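Putative gamma-hydroxymuconic semialdehyde dehydrogenase (Pseudomonas, PDB 4GO3) probably oxidises an aldehyde, thought to be gamma-hydroxymuconic semialdehyde, using NAD(+). Local coordinates at residues N3-D8 and V12-G17. The protein carries 2 engineered substitutions. Residues are numbered along the deposited sequence; the frame is centred on the assembly and turned at random.
Sequences NQLYID and VDAVAG
Q4 reaches across to V12 and D13. Its CB lies 3.3 Å from the carbonyl oxygen V12 O. CG and then CD lie beside the carboxylate of D13, each nearest to OD1. Chi1 of -76° sets CG opposite the backbone carbonyl carbon, and the chain runs extended from there. NE2 at the tip donates to D13 OD2 at 3.1 Å, with an N-H...O angle of 151°. OD2 lies almost in the amide plane of Q4, but NE2 meets it from above the carboxylate plane. The two planes are 57° apart. A second bond from NE2 to D13 OD1 is weak. D13 is exposed and poorly ordered, so this grip is probably loose. An alanine in place of Q4 would probably leave the D13 carboxylate without its amide donor and free to turn.

L5 and V12 form an antiparallel hydrogen-bonded pair in a two-stranded hairpin near the N-terminus, strands 5-6 and 11-12. L5 N donates to V12 O at 2.7 Å, and V12 N returns a bond to L5 O at 2.8 Å.

The L5 side chain is buried. Its CB packs against V12 CG2, and CD1 sits 3.6 Å from A14 CA. Beyond the hairpin L5 touches D41 of helix 39-57, A35 of strand 30-35, and the loop residues A37 and P202. V15 N donates to D41 OD1, tying the A14-G17 type I turn to that helix.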
loop_
_atom_site.group_PDB
_atom_site.type_symbol
_atom_site.label_atom_id
_atom_site.label_comp_id
_atom_site.label_asym_id
_atom_site.label_seq_id
_atom_site.Cartn_x
_atom_site.Cartn_y
_atom_site.Cartn_z
ATOM N N ASN A 3 -3.717 -33.550 5.102
ATOM C CA ASN A 3 -3.199 -33.469 3.744
ATOM C C ASN A 3 -4.240 -32.998 2.773
ATOM O O ASN A 3 -4.119 -33.169 1.571
ATOM C CB ASN A 3 -2.628 -34.823 3.298
ATOM C CG ASN A 3 -3.688 -35.885 3.083
ATOM O OD1 ASN A 3 -4.557 -36.099 3.903
ATOM N ND2 ASN A 3 -3.585 -36.579 1.981
ATOM N N GLN A 4 -5.274 -32.396 3.325
ATOM C CA GLN A 4 -6.387 -31.938 2.556
ATOM C C GLN A 4 -6.481 -30.432 2.677
ATOM O O GLN A 4 -5.721 -29.819 3.390
ATOM C CB GLN A 4 -7.648 -32.614 3.071
ATOM C CG GLN A 4 -7.773 -34.051 2.633
ATOM C CD GLN A 4 -8.712 -34.868 3.478
ATOM O OE1 GLN A 4 -8.588 -34.916 4.686
ATOM N NE2 GLN A 4 -9.640 -35.537 2.838
ATOM N N LEU A 5 -7.409 -29.820 1.973
ATOM C CA LEU A 5 -7.540 -28.399 2.095
ATOM C C LEU A 5 -8.326 -28.163 3.335
ATOM O O LEU A 5 -9.054 -29.025 3.761
ATOM C CB LEU A 5 -8.297 -27.848 0.909
ATOM C CG LEU A 5 -7.875 -28.366 -0.446
ATOM C CD1 LEU A 5 -8.951 -28.021 -1.400
ATOM C CD2 LEU A 5 -6.564 -27.732 -0.835
ATOM N N TYR A 6 -8.175 -26.995 3.932
ATOM C CA TYR A 6 -8.987 -26.663 5.076
ATOM C C TYR A 6 -9.898 -25.544 4.677
ATOM O O TYR A 6 -9.463 -24.438 4.467
ATOM C CB TYR A 6 -8.153 -26.263 6.280
ATOM C CG TYR A 6 -8.879 -26.449 7.590
ATOM C CD1 TYR A 6 -9.053 -27.700 8.135
ATOM C CD2 TYR A 6 -9.401 -25.382 8.267
ATOM C CE1 TYR A 6 -9.713 -27.880 9.311
ATOM C CE2 TYR A 6 -10.062 -25.560 9.440
ATOM C CZ TYR A 6 -10.215 -26.812 9.957
ATOM O OH TYR A 6 -10.871 -26.995 11.134
ATOM N N ILE A 7 -11.174 -25.859 4.560
ATOM C CA ILE A 7 -12.159 -24.890 4.158
ATOM C C ILE A 7 -13.433 -25.012 4.969
ATOM O O ILE A 7 -14.082 -26.032 4.986
ATOM C CB ILE A 7 -12.459 -24.992 2.662
ATOM C CG1 ILE A 7 -11.258 -24.501 1.862
ATOM C CG2 ILE A 7 -13.654 -24.165 2.315
ATOM C CD1 ILE A 7 -11.122 -25.107 0.524
ATOM N N ASP A 8 -13.771 -23.944 5.657
ATOM C CA ASP A 8 -15.010 -23.872 6.402
ATOM C C ASP A 8 -14.971 -24.868 7.483
ATOM O O ASP A 8 -15.949 -25.537 7.757
ATOM C CB ASP A 8 -16.219 -24.150 5.533
ATOM C CG ASP A 8 -17.354 -23.229 5.826
ATOM O OD1 ASP A 8 -17.162 -22.322 6.625
ATOM O OD2 ASP A 8 -18.431 -23.406 5.255
ATOM N N VAL A 12 -10.784 -31.178 3.339
ATOM C CA VAL A 12 -11.487 -31.685 2.191
ATOM C C VAL A 12 -10.548 -31.687 1.036
ATOM O O VAL A 12 -9.623 -30.905 0.989
ATOM C CB VAL A 12 -12.666 -30.795 1.811
ATOM C CG1 VAL A 12 -13.656 -30.726 2.935
ATOM C CG2 VAL A 12 -12.189 -29.428 1.422
ATOM N N ASP A 13 -10.803 -32.577 0.098
ATOM C CA ASP A 13 -9.985 -32.704 -1.075
ATOM C C ASP A 13 -10.405 -31.633 -2.048
ATOM O O ASP A 13 -11.455 -31.053 -1.897
ATOM C CB ASP A 13 -10.148 -34.109 -1.654
ATOM C CG ASP A 13 -9.844 -35.215 -0.620
ATOM O OD1 ASP A 13 -8.663 -35.581 -0.436
ATOM O OD2 ASP A 13 -10.783 -35.731 0.015
ATOM N N ALA A 14 -9.543 -31.388 -3.013
ATOM C CA ALA A 14 -9.771 -30.375 -3.998
ATOM C C ALA A 14 -11.007 -30.722 -4.775
ATOM O O ALA A 14 -11.317 -31.875 -4.981
ATOM C CB ALA A 14 -8.610 -30.295 -4.898
ATOM N N VAL A 15 -11.735 -29.726 -5.221
ATOM C CA VAL A 15 -12.922 -30.044 -5.964
ATOM C C VAL A 15 -12.563 -31.031 -7.043
ATOM O O VAL A 15 -13.106 -32.117 -7.101
ATOM C CB VAL A 15 -13.577 -28.796 -6.545
ATOM C CG1 VAL A 15 -12.661 -28.128 -7.495
ATOM C CG2 VAL A 15 -14.856 -29.143 -7.231
ATOM N N ALA A 16 -11.620 -30.659 -7.888
ATOM C CA ALA A 16 -11.272 -31.501 -9.032
ATOM C C ALA A 16 -10.490 -32.704 -8.579
ATOM O O ALA A 16 -10.101 -33.549 -9.384
ATOM C CB ALA A 16 -10.492 -30.736 -10.089
ATOM N N GLY A 17 -10.257 -32.787 -7.279
ATOM C CA GLY A 17 -9.518 -33.911 -6.728
ATOM C C GLY A 17 -8.047 -33.907 -7.129
ATOM O O GLY A 17 -7.355 -34.914 -6.962
#